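PDB 2WSI: flavin adenine dinucleotide synthase from Saccharomyces cerevisiae, which catalyses the transfer of an adenylyl group from ATP to flavin mononucleotide, giving FAD and diphosphate. Local coordinates for residues A[54-59]-A[157-163]; A[101-107]-A[128-134]; A[221-225]-A[298-303]. One frame throughout, in Å; residues are numbered along the deposited sequence.

Overall arrangement
Contacts 1 and 2 lie in one sheet, their centres about 10 Å apart, while contact 3 sits apart, its centre about 27 Å from that of contact 1 and 25 Å from that of contact 2. Strand 56-59 lies between 102-106 and 160-162, and 129-133 is an outermost strand; backbone bonds from Phe58 to Pro103 and Val105 join the two contacts directly. Along the chain contact 2 is nested within the span closed by contact 1, and contact 3 follows both, joining two loops beyond the sheet. All three touch FAD: contact 1 its adenosine ribose and flavin ring, contact 2 its adenine, contact 3 its diphosphate, so distant parts of the chain build one site.

Contact 1. Residues A[54-59]-A[157-163]; sequences GEISFS and ETEAIVI. With FAD (flavin-adenine dinucleotide), chain C.
Ile56, Ser57 and Phe58 pair with Ala160, Ile161 and Val162 as neighbouring parallel strands in the buried centre of the sheet. At the start, Glu55 O takes two donors, Glu159 N at 2.8 Å and Ala160 N at 3.1 Å. Further on, Ser57 N bonds to Ala160 O and Val162 N to Ser57 O. Branched and aromatic side chains suit the buried face where they pack under Leu69, Leu70 and Tyr73 of helix 64-87. One branch of Val162, CG2, is pressed tightly against Ile56 CG2 (3.5 Å), while the other, CG1, meets the Phe58 ring obliquely at CE1 (3.6 Å). This parallel core of an alpha/beta sheet, with the nucleotide at the strands' C-terminal ends, is consistent with the Rossmann-like fold of the PAPS reductase family. At that end Ser59 grips Val162 O twice, through its N and, more closely, through OG (2.6 Å). Its chi1 of 59° sets OG between the backbone N and carbonyl carbon, close to Val162 O. Ser59 O in turn accepts a bond from FAD O2B (2.9 Å), and Ile163 lays CD1 3.5 Å from FAD C7, an apolar tip against the flavin's dimethylbenzene ring.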
# COMPACT_ATOMS: atom_id res chain seq x y z
N GLY A 54 9.91 6.50 -16.17
CA GLY A 54 8.93 5.62 -16.77
C GLY A 54 9.40 4.18 -16.95
O GLY A 54 8.60 3.34 -17.36
N GLU A 55 10.66 3.89 -16.67
CA GLU A 55 11.15 2.51 -16.77
C GLU A 55 10.39 1.67 -15.77
O GLU A 55 10.15 0.47 -15.99
CB GLU A 55 12.66 2.40 -16.47
CG GLU A 55 13.54 3.06 -17.51
CD GLU A 55 15.03 3.00 -17.15
OE1 GLU A 55 15.40 2.30 -16.21
OE2 GLU A 55 15.84 3.67 -17.82
N ILE A 56 10.04 2.30 -14.66
CA ILE A 56 9.27 1.63 -13.61
C ILE A 56 7.92 2.28 -13.47
O ILE A 56 7.85 3.49 -13.29
CB ILE A 56 9.94 1.77 -12.23
CG1 ILE A 56 11.35 1.16 -12.22
CG2 ILE A 56 9.12 1.02 -11.18
CD1 ILE A 56 12.07 1.39 -10.91
N SER A 57 6.85 1.48 -13.49
CA SER A 57 5.55 1.98 -13.08
C SER A 57 5.15 1.34 -11.75
O SER A 57 5.44 0.17 -11.51
CB SER A 57 4.50 1.62 -14.11
OG SER A 57 3.29 2.25 -13.74
N PHE A 58 4.50 2.11 -10.91
CA PHE A 58 4.04 1.63 -9.60
C PHE A 58 2.59 1.16 -9.74
O PHE A 58 1.71 1.96 -10.13
CB PHE A 58 4.15 2.78 -8.59
CG PHE A 58 4.00 2.34 -7.17
CD1 PHE A 58 5.11 2.19 -6.37
CD2 PHE A 58 2.75 2.07 -6.64
CE1 PHE A 58 4.99 1.74 -5.05
CE2 PHE A 58 2.61 1.61 -5.33
CZ PHE A 58 3.72 1.44 -4.53
N SER A 59 2.31 -0.12 -9.47
CA SER A 59 0.91 -0.57 -9.49
C SER A 59 0.23 -0.25 -8.17
O SER A 59 0.60 -0.74 -7.10
CB SER A 59 0.73 -2.05 -9.87
OG SER A 59 1.40 -2.91 -8.96
N GLU A 157 8.04 1.12 -23.15
CA GLU A 157 9.24 1.47 -22.41
C GLU A 157 9.22 0.89 -20.97
O GLU A 157 10.24 0.87 -20.28
CB GLU A 157 9.42 3.00 -22.36
CG GLU A 157 8.36 3.74 -21.50
CD GLU A 157 7.12 4.22 -22.28
OE1 GLU A 157 6.74 3.59 -23.29
OE2 GLU A 157 6.50 5.22 -21.84
N THR A 158 8.06 0.43 -20.53
CA THR A 158 7.93 -0.07 -19.15
C THR A 158 8.78 -1.33 -18.99
O THR A 158 8.55 -2.33 -19.67
CB THR A 158 6.47 -0.45 -18.82
OG1 THR A 158 5.61 0.68 -18.99
CG2 THR A 158 6.38 -0.95 -17.37
N GLU A 159 9.76 -1.28 -18.10
CA GLU A 159 10.64 -2.44 -17.90
C GLU A 159 10.30 -3.22 -16.62
O GLU A 159 10.60 -4.41 -16.49
CB GLU A 159 12.11 -1.98 -17.88
CG GLU A 159 12.53 -1.35 -19.22
CD GLU A 159 14.02 -1.06 -19.32
OE1 GLU A 159 14.79 -1.68 -18.55
OE2 GLU A 159 14.41 -0.22 -20.17
N ALA A 160 9.65 -2.56 -15.69
CA ALA A 160 9.41 -3.17 -14.36
C ALA A 160 8.19 -2.50 -13.72
O ALA A 160 7.88 -1.35 -14.02
CB ALA A 160 10.62 -2.97 -13.47
N ILE A 161 7.47 -3.26 -12.89
CA ILE A 161 6.31 -2.77 -12.19
C ILE A 161 6.40 -3.12 -10.71
O ILE A 161 6.68 -4.26 -10.37
CB ILE A 161 5.05 -3.38 -12.79
CG1 ILE A 161 5.09 -3.09 -14.30
CG2 ILE A 161 3.80 -2.80 -12.10
CD1 ILE A 161 3.76 -2.98 -14.96
N VAL A 162 6.19 -2.13 -9.85
CA VAL A 162 6.23 -2.31 -8.42
C VAL A 162 4.86 -2.84 -7.98
O VAL A 162 3.84 -2.29 -8.34
CB VAL A 162 6.50 -0.97 -7.68
CG1 VAL A 162 6.65 -1.23 -6.18
CG2 VAL A 162 7.76 -0.25 -8.25
N ILE A 163 4.86 -3.87 -7.12
CA ILE A 163 3.65 -4.62 -6.76
C ILE A 163 3.68 -4.81 -5.25
O ILE A 163 4.68 -5.32 -4.73
CB ILE A 163 3.70 -6.02 -7.38
CG1 ILE A 163 3.83 -5.89 -8.91
CG2 ILE A 163 2.50 -6.85 -6.95
CD1 ILE A 163 4.12 -7.24 -9.62
PA FAD C . -3.80 -8.41 -4.88
O1A FAD C . -5.14 -8.12 -4.27
O2A FAD C . -3.94 -8.87 -6.31
O5B FAD C . -2.74 -7.19 -4.74
C5B FAD C . -1.36 -7.46 -4.93
C4B FAD C . -0.70 -6.22 -5.54
O4B FAD C . -1.01 -6.15 -6.91
C3B FAD C . -1.23 -4.94 -4.92
O3B FAD C . -0.49 -4.57 -3.79
C2B FAD C . -1.05 -3.95 -6.06
O2B FAD C . 0.27 -3.46 -6.08
C1B FAD C . -1.28 -4.81 -7.28
N9A FAD C . -2.70 -4.70 -7.66
C8A FAD C . -3.74 -5.53 -7.31
N7A FAD C . -4.88 -5.07 -7.90
C5A FAD C . -4.56 -3.95 -8.59
C6A FAD C . -5.30 -3.07 -9.36
N6A FAD C . -6.62 -3.23 -9.56
N1A FAD C . -4.66 -2.03 -9.96
C2A FAD C . -3.30 -1.82 -9.81
N3A FAD C . -2.57 -2.67 -9.02
C4A FAD C . -3.20 -3.73 -8.45
N1 FAD C . 0.70 -13.94 -11.09
C2 FAD C . 1.39 -14.98 -11.67
O2 FAD C . 1.09 -16.14 -11.41
N3 FAD C . 2.43 -14.72 -12.53
C4 FAD C . 2.78 -13.42 -12.84
O4 FAD C . 3.72 -13.26 -13.62
C4X FAD C . 2.08 -12.36 -12.26
N5 FAD C . 2.40 -11.03 -12.54
C5X FAD C . 1.70 -10.00 -11.95
C6 FAD C . 2.01 -8.67 -12.22
C7 FAD C . 1.27 -7.64 -11.63
C7M FAD C . 1.57 -6.20 -11.91
C8 FAD C . 0.23 -7.96 -10.76
C8M FAD C . -0.56 -6.87 -10.10
C9 FAD C . -0.07 -9.28 -10.49
C9A FAD C . 0.65 -10.30 -11.08
N10 FAD C . 0.31 -11.61 -10.80
C10 FAD C . 1.04 -12.63 -11.37
C1' FAD C . -0.80 -11.91 -9.83
C2' FAD C . -0.26 -11.97 -8.39
O2' FAD C . 0.85 -12.83 -8.24
C3' FAD C . -1.32 -12.38 -7.37
O3' FAD C . -1.62 -13.75 -7.54
C4' FAD C . -2.58 -11.55 -7.55
O4' FAD C . -2.25 -10.18 -7.63
C5' FAD C . -3.51 -11.75 -6.35
O5' FAD C . -2.75 -11.72 -5.16
P FAD C . -3.29 -10.97 -3.84
O1P FAD C . -4.79 -11.15 -3.74
O2P FAD C . -2.51 -11.41 -2.63
O3P FAD C . -2.96 -9.42 -3.98
O HOH W 1 6.03 2.89 -17.37

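Contact 2. Residues A[101-107]-A[128-134]; sequences RLPTVFI and CLSLYES. With FAD (flavin-adenine dinucleotide), chain C.
Phe106 and Glu133 lie side by side on the pairing of strands 102-106 and 129-133, which run parallel at 31° to each other. From the Phe106 backbone, CB rests 3.8 Å from Leu131 CD1. The ring follows, with CG anti to the backbone N (chi1 173°), which carries it along beside the glutamate: CD2 and CE2 run past the carboxylate, Glu133 OE2 being 3.6 Å from Phe106 CE2, the two planes 47° apart. On its other side CD1 comes to 3.6 Å from FAD N1A and CE1 lies near FAD N6A, so the ring is sandwiched between contacts to Glu133 and to the adenine. Ile107 reads the base itself: its N donates to FAD N1A (2.9 Å) and its O accepts from FAD N6A (2.9 Å), a pair of nearly straight bonds. Two residues before Phe106, Thr104 bonds back to Leu102: OG1 donates to Leu102 O (2.9 Å) from the face opposite to Ser130 N, and CG2 touches Leu131 CD1 (3.7 Å). A valine in its place, lacking the hydroxyl, would probably leave one face of the Leu102 carbonyl without its donor. This is a beta-alpha-beta crossover: helix 114-126 links the strands and packs on Phe106 through Val120, helix 64-87 lies against Leu102 and Leu129, and helix 144-154 meets Val105 and Tyr132 on the other face.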
# COMPACT_ATOMS: atom_id res chain seq x y z
N ARG A 101 5.51 13.96 -12.10
CA ARG A 101 4.64 13.02 -11.39
C ARG A 101 5.19 11.60 -11.47
O ARG A 101 5.97 11.28 -12.37
CB ARG A 101 3.23 13.08 -11.99
CG ARG A 101 2.68 14.52 -12.02
CD ARG A 101 1.21 14.57 -12.37
NE ARG A 101 0.99 14.14 -13.74
CZ ARG A 101 -0.20 14.11 -14.33
NH1 ARG A 101 -1.29 14.51 -13.69
NH2 ARG A 101 -0.28 13.70 -15.59
N LEU A 102 4.80 10.75 -10.52
CA LEU A 102 5.31 9.38 -10.41
C LEU A 102 4.47 8.44 -11.27
O LEU A 102 3.26 8.34 -11.08
CB LEU A 102 5.22 8.91 -8.95
CG LEU A 102 6.04 7.66 -8.64
CD1 LEU A 102 7.53 8.00 -8.69
CD2 LEU A 102 5.68 7.10 -7.26
N PRO A 103 5.09 7.74 -12.22
CA PRO A 103 4.27 6.91 -13.10
C PRO A 103 3.60 5.76 -12.35
O PRO A 103 4.28 4.99 -11.67
CB PRO A 103 5.27 6.35 -14.11
CG PRO A 103 6.48 7.22 -14.01
CD PRO A 103 6.52 7.77 -12.62
N THR A 104 2.29 5.63 -12.53
CA THR A 104 1.49 4.77 -11.68
C THR A 104 0.43 4.13 -12.55
O THR A 104 -0.03 4.74 -13.51
CB THR A 104 0.84 5.59 -10.53
OG1 THR A 104 1.86 6.24 -9.75
CG2 THR A 104 -0.04 4.69 -9.62
N VAL A 105 0.04 2.90 -12.21
CA VAL A 105 -0.98 2.21 -12.98
C VAL A 105 -2.04 1.68 -12.05
O VAL A 105 -1.70 1.04 -11.06
CB VAL A 105 -0.40 1.05 -13.82
CG1 VAL A 105 0.59 0.25 -13.00
CG2 VAL A 105 -1.52 0.12 -14.32
N PHE A 106 -3.32 1.95 -12.37
CA PHE A 106 -4.44 1.47 -11.58
C PHE A 106 -5.38 0.74 -12.51
O PHE A 106 -5.85 1.32 -13.49
CB PHE A 106 -5.21 2.63 -10.93
CG PHE A 106 -6.49 2.20 -10.24
CD1 PHE A 106 -6.53 1.06 -9.45
CD2 PHE A 106 -7.65 2.96 -10.37
CE1 PHE A 106 -7.69 0.67 -8.80
CE2 PHE A 106 -8.84 2.56 -9.73
CZ PHE A 106 -8.85 1.42 -8.95
N ILE A 107 -5.66 -0.53 -12.23
CA ILE A 107 -6.62 -1.23 -13.06
C ILE A 107 -7.99 -1.07 -12.42
O ILE A 107 -8.25 -1.59 -11.34
CB ILE A 107 -6.25 -2.70 -13.28
CG1 ILE A 107 -4.82 -2.82 -13.82
CG2 ILE A 107 -7.26 -3.35 -14.26
CD1 ILE A 107 -4.56 -2.01 -15.13
N CYS A 128 1.17 12.97 -5.85
CA CYS A 128 1.63 13.45 -7.15
C CYS A 128 1.96 12.28 -8.08
O CYS A 128 3.07 12.18 -8.65
CB CYS A 128 2.88 14.36 -6.99
SG CYS A 128 3.14 15.48 -8.38
N LEU A 129 0.98 11.40 -8.22
CA LEU A 129 1.07 10.26 -9.11
C LEU A 129 0.54 10.62 -10.48
O LEU A 129 -0.47 11.29 -10.59
CB LEU A 129 0.20 9.12 -8.57
CG LEU A 129 0.47 8.80 -7.10
CD1 LEU A 129 -0.40 7.59 -6.67
CD2 LEU A 129 1.96 8.52 -6.91
N SER A 130 1.21 10.15 -11.50
CA SER A 130 0.72 10.25 -12.87
C SER A 130 -0.01 8.97 -13.14
O SER A 130 0.60 7.93 -13.41
CB SER A 130 1.86 10.39 -13.87
OG SER A 130 1.34 10.41 -15.19
N LEU A 131 -1.32 9.03 -13.07
CA LEU A 131 -2.11 7.81 -13.06
C LEU A 131 -2.58 7.37 -14.44
O LEU A 131 -3.34 8.08 -15.10
CB LEU A 131 -3.31 8.02 -12.15
CG LEU A 131 -4.12 6.78 -11.84
CD1 LEU A 131 -3.33 5.90 -10.83
CD2 LEU A 131 -5.44 7.19 -11.28
N TYR A 132 -2.14 6.21 -14.87
CA TYR A 132 -2.85 5.50 -15.93
C TYR A 132 -3.95 4.72 -15.23
O TYR A 132 -3.66 3.92 -14.33
CB TYR A 132 -1.93 4.52 -16.63
CG TYR A 132 -2.62 3.56 -17.57
CD1 TYR A 132 -2.85 3.87 -18.91
CD2 TYR A 132 -3.01 2.29 -17.12
CE1 TYR A 132 -3.47 2.95 -19.77
CE2 TYR A 132 -3.62 1.37 -17.96
CZ TYR A 132 -3.85 1.70 -19.28
OH TYR A 132 -4.45 0.75 -20.08
N GLU A 133 -5.20 4.95 -15.63
CA GLU A 133 -6.32 4.13 -15.15
C GLU A 133 -7.05 3.44 -16.31
O GLU A 133 -7.62 4.11 -17.18
CB GLU A 133 -7.33 4.99 -14.37
CG GLU A 133 -8.55 4.18 -13.90
CD GLU A 133 -9.49 4.95 -12.98
OE1 GLU A 133 -9.34 6.18 -12.84
OE2 GLU A 133 -10.41 4.33 -12.41
N SER A 134 -7.03 2.12 -16.32
CA SER A 134 -7.77 1.34 -17.32
C SER A 134 -9.24 1.73 -17.30
O SER A 134 -9.73 2.30 -16.34
CB SER A 134 -7.64 -0.15 -17.04
OG SER A 134 -8.39 -0.51 -15.91
PA FAD C . -3.80 -8.41 -4.88
O1A FAD C . -5.14 -8.12 -4.27
O2A FAD C . -3.94 -8.87 -6.31
O5B FAD C . -2.74 -7.19 -4.74
C5B FAD C . -1.36 -7.46 -4.93
C4B FAD C . -0.70 -6.22 -5.54
O4B FAD C . -1.01 -6.15 -6.91
C3B FAD C . -1.23 -4.94 -4.92
O3B FAD C . -0.49 -4.57 -3.79
C2B FAD C . -1.05 -3.95 -6.06
O2B FAD C . 0.27 -3.46 -6.08
C1B FAD C . -1.28 -4.81 -7.28
N9A FAD C . -2.70 -4.70 -7.66
C8A FAD C . -3.74 -5.53 -7.31
N7A FAD C . -4.88 -5.07 -7.90
C5A FAD C . -4.56 -3.95 -8.59
C6A FAD C . -5.30 -3.07 -9.36
N6A FAD C . -6.62 -3.23 -9.56
N1A FAD C . -4.66 -2.03 -9.96
C2A FAD C . -3.30 -1.82 -9.81
N3A FAD C . -2.57 -2.67 -9.02
C4A FAD C . -3.20 -3.73 -8.45
N1 FAD C . 0.70 -13.94 -11.09
C2 FAD C . 1.39 -14.98 -11.67
O2 FAD C . 1.09 -16.14 -11.41
N3 FAD C . 2.43 -14.72 -12.53
C4 FAD C . 2.78 -13.42 -12.84
O4 FAD C . 3.72 -13.26 -13.62
C4X FAD C . 2.08 -12.36 -12.26
N5 FAD C . 2.40 -11.03 -12.54
C5X FAD C . 1.70 -10.00 -11.95
C6 FAD C . 2.01 -8.67 -12.22
C7 FAD C . 1.27 -7.64 -11.63
C7M FAD C . 1.57 -6.20 -11.91
C8 FAD C . 0.23 -7.96 -10.76
C8M FAD C . -0.56 -6.87 -10.10
C9 FAD C . -0.07 -9.28 -10.49
C9A FAD C . 0.65 -10.30 -11.08
N10 FAD C . 0.31 -11.61 -10.80
C10 FAD C . 1.04 -12.63 -11.37
C1' FAD C . -0.80 -11.91 -9.83
C2' FAD C . -0.26 -11.97 -8.39
O2' FAD C . 0.85 -12.83 -8.24
C3' FAD C . -1.32 -12.38 -7.37
O3' FAD C . -1.62 -13.75 -7.54
C4' FAD C . -2.58 -11.55 -7.55
O4' FAD C . -2.25 -10.18 -7.63
C5' FAD C . -3.51 -11.75 -6.35
O5' FAD C . -2.75 -11.72 -5.16
P FAD C . -3.29 -10.97 -3.84
O1P FAD C . -4.79 -11.15 -3.74
O2P FAD C . -2.51 -11.41 -2.63
O3P FAD C . -2.96 -9.42 -3.98

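Contact 3. Residues A[221-225]-A[298-303]; sequences FTSIG and LERAGR. With FAD (flavin-adenine dinucleotide), chain C; SO4 (sulfate ion), chain B.
Thr222 and Ser223 meet Glu299 and Arg303 through side-chain hydrogen bonds, where two irregular loops come together. Thr222 OG1 donates to Glu299 O at 2.6 Å; chi1 of 58° places the hydroxyl between the backbone N and carbonyl carbon, turned to the neighbouring loop, where Asn233 also reaches it. Ser223 OG, anti to its backbone N (chi1 -180°), accepts from Arg303 NH1 at 2.8 Å at the guanidinium edge, near its plane: serine offers an acceptor on a short arm.

Van der Waals contact covers the two faces of the Arg303 guanidinium. On one, Gly225 CA lies over its centre, 3.7 Å from Arg303 CZ. A CB on Gly225 would clash with Arg303 NE as it now lies, so a glycine suits the place. On the opposite face lies Arg300 NH2, 3.1 Å above the plane and toward its rim.

Charge and solvent form the third group. Arg300 NH1 makes a weak hydrogen bond to FAD O1P, 2.8 Å long but bent to 125°. Glu299 OE2 forms salt bridges with Arg166 and Lys64, and a water bonded to Glu299 OE2 also donates to sulfate O4, at 2.8 Å. The sulfate, probably from the crystallisation liquor, takes Ile224 N on its O3 at 3.1 Å, with Lys64 and Tyr217 as further donors. CB of Ile224 points away from segment 298-303, and its side chain touches Leu216 and Tyr217.

Two type I turns, Leu298 to Ala301 and Arg300 to Arg303, send the arginines off in different directions, yet their guanidinium groups meet. Basic side chains, a backbone N-H and a bound anion beside the FAD diphosphate are consistent with a phosphate-binding pocket; the sulfate may mark where a phosphate of ATP or diphosphate sits.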
# COMPACT_ATOMS: atom_id res chain seq x y z
N PHE A 221 -13.33 -4.02 6.89
CA PHE A 221 -12.57 -4.73 5.87
C PHE A 221 -11.14 -4.95 6.36
O PHE A 221 -10.56 -4.07 7.01
CB PHE A 221 -12.56 -3.95 4.53
CG PHE A 221 -13.89 -4.01 3.80
CD1 PHE A 221 -14.04 -4.81 2.67
CD2 PHE A 221 -14.98 -3.29 4.24
CE1 PHE A 221 -15.25 -4.88 2.00
CE2 PHE A 221 -16.19 -3.36 3.57
CZ PHE A 221 -16.32 -4.15 2.46
N THR A 222 -10.56 -6.12 6.05
CA THR A 222 -9.13 -6.35 6.27
C THR A 222 -8.42 -6.64 4.95
O THR A 222 -7.21 -6.79 4.88
CB THR A 222 -8.90 -7.54 7.22
OG1 THR A 222 -9.52 -8.71 6.66
CG2 THR A 222 -9.45 -7.22 8.60
N SER A 223 -9.21 -6.78 3.91
CA SER A 223 -8.68 -7.08 2.58
C SER A 223 -9.73 -6.53 1.64
O SER A 223 -10.93 -6.75 1.85
CB SER A 223 -8.56 -8.60 2.42
OG SER A 223 -8.05 -8.94 1.14
N ILE A 224 -9.32 -5.80 0.61
CA ILE A 224 -10.31 -5.21 -0.29
C ILE A 224 -10.22 -5.85 -1.67
O ILE A 224 -9.17 -5.85 -2.31
CB ILE A 224 -10.16 -3.66 -0.42
CG1 ILE A 224 -10.32 -2.99 0.95
CG2 ILE A 224 -11.20 -3.12 -1.38
CD1 ILE A 224 -9.93 -1.47 0.95
N GLY A 225 -11.34 -6.42 -2.09
CA GLY A 225 -11.47 -6.97 -3.43
C GLY A 225 -12.48 -6.11 -4.16
O GLY A 225 -12.39 -4.88 -4.14
N LEU A 298 -6.19 -14.99 8.98
CA LEU A 298 -7.59 -14.62 8.86
C LEU A 298 -7.81 -13.38 7.99
O LEU A 298 -8.94 -12.91 7.85
CB LEU A 298 -8.17 -14.36 10.25
CG LEU A 298 -8.21 -15.58 11.18
CD1 LEU A 298 -8.87 -15.22 12.52
CD2 LEU A 298 -8.96 -16.71 10.50
N GLU A 299 -6.74 -12.88 7.39
CA GLU A 299 -6.76 -11.60 6.67
C GLU A 299 -7.75 -11.60 5.51
O GLU A 299 -8.43 -10.61 5.25
CB GLU A 299 -5.35 -11.27 6.15
CG GLU A 299 -5.24 -9.92 5.44
CD GLU A 299 -3.77 -9.43 5.28
OE1 GLU A 299 -2.87 -10.04 5.87
OE2 GLU A 299 -3.54 -8.42 4.57
N ARG A 300 -7.85 -12.72 4.81
CA ARG A 300 -8.71 -12.76 3.64
C ARG A 300 -10.06 -13.41 3.94
O ARG A 300 -10.75 -13.84 3.03
CB ARG A 300 -8.00 -13.51 2.50
CG ARG A 300 -6.75 -12.79 2.00
CD ARG A 300 -6.15 -13.51 0.83
NE ARG A 300 -7.05 -13.49 -0.31
CZ ARG A 300 -6.98 -12.60 -1.30
NH1 ARG A 300 -6.04 -11.66 -1.31
NH2 ARG A 300 -7.86 -12.66 -2.30
N ALA A 301 -10.44 -13.47 5.21
CA ALA A 301 -11.65 -14.20 5.61
C ALA A 301 -12.93 -13.58 5.06
O ALA A 301 -13.92 -14.28 4.85
CB ALA A 301 -11.73 -14.35 7.12
N GLY A 302 -12.91 -12.27 4.82
CA GLY A 302 -14.04 -11.62 4.17
C GLY A 302 -14.06 -11.73 2.64
O GLY A 302 -14.95 -11.16 1.99
N ARG A 303 -13.10 -12.45 2.06
CA ARG A 303 -13.01 -12.64 0.61
C ARG A 303 -13.60 -13.99 0.11
O ARG A 303 -13.92 -14.87 0.90
CB ARG A 303 -11.55 -12.56 0.18
CG ARG A 303 -10.82 -11.32 0.66
CD ARG A 303 -11.20 -10.14 -0.19
NE ARG A 303 -10.90 -10.38 -1.60
CZ ARG A 303 -9.79 -9.98 -2.21
NH1 ARG A 303 -8.86 -9.33 -1.55
NH2 ARG A 303 -9.61 -10.25 -3.50
PA FAD C . -3.80 -8.41 -4.88
O1A FAD C . -5.14 -8.12 -4.27
O2A FAD C . -3.94 -8.87 -6.31
O5B FAD C . -2.74 -7.19 -4.74
C5B FAD C . -1.36 -7.46 -4.93
C4B FAD C . -0.70 -6.22 -5.54
O4B FAD C . -1.01 -6.15 -6.91
C3B FAD C . -1.23 -4.94 -4.92
O3B FAD C . -0.49 -4.57 -3.79
C2B FAD C . -1.05 -3.95 -6.06
O2B FAD C . 0.27 -3.46 -6.08
C1B FAD C . -1.28 -4.81 -7.28
N9A FAD C . -2.70 -4.70 -7.66
C8A FAD C . -3.74 -5.53 -7.31
N7A FAD C . -4.88 -5.07 -7.90
C5A FAD C . -4.56 -3.95 -8.59
C6A FAD C . -5.30 -3.07 -9.36
N6A FAD C . -6.62 -3.23 -9.56
N1A FAD C . -4.66 -2.03 -9.96
C2A FAD C . -3.30 -1.82 -9.81
N3A FAD C . -2.57 -2.67 -9.02
C4A FAD C . -3.20 -3.73 -8.45
N1 FAD C . 0.70 -13.94 -11.09
C2 FAD C . 1.39 -14.98 -11.67
O2 FAD C . 1.09 -16.14 -11.41
N3 FAD C . 2.43 -14.72 -12.53
C4 FAD C . 2.78 -13.42 -12.84
O4 FAD C . 3.72 -13.26 -13.62
C4X FAD C . 2.08 -12.36 -12.26
N5 FAD C . 2.40 -11.03 -12.54
C5X FAD C . 1.70 -10.00 -11.95
C6 FAD C . 2.01 -8.67 -12.22
C7 FAD C . 1.27 -7.64 -11.63
C7M FAD C . 1.57 -6.20 -11.91
C8 FAD C . 0.23 -7.96 -10.76
C8M FAD C . -0.56 -6.87 -10.10
C9 FAD C . -0.07 -9.28 -10.49
C9A FAD C . 0.65 -10.30 -11.08
N10 FAD C . 0.31 -11.61 -10.80
C10 FAD C . 1.04 -12.63 -11.37
C1' FAD C . -0.80 -11.91 -9.83
C2' FAD C . -0.26 -11.97 -8.39
O2' FAD C . 0.85 -12.83 -8.24
C3' FAD C . -1.32 -12.38 -7.37
O3' FAD C . -1.62 -13.75 -7.54
C4' FAD C . -2.58 -11.55 -7.55
O4' FAD C . -2.25 -10.18 -7.63
C5' FAD C . -3.51 -11.75 -6.35
O5' FAD C . -2.75 -11.72 -5.16
P FAD C . -3.29 -10.97 -3.84
O1P FAD C . -4.79 -11.15 -3.74
O2P FAD C . -2.51 -11.41 -2.63
O3P FAD C . -2.96 -9.42 -3.98
S SO4 B . -5.52 -5.16 0.74
O1 SO4 B . -6.11 -6.11 -0.19
O2 SO4 B . -5.06 -4.01 -0.03
O3 SO4 B . -6.56 -4.74 1.69
O4 SO4 B . -4.34 -5.74 1.37
O HOH W 2 -4.83 -8.47 1.78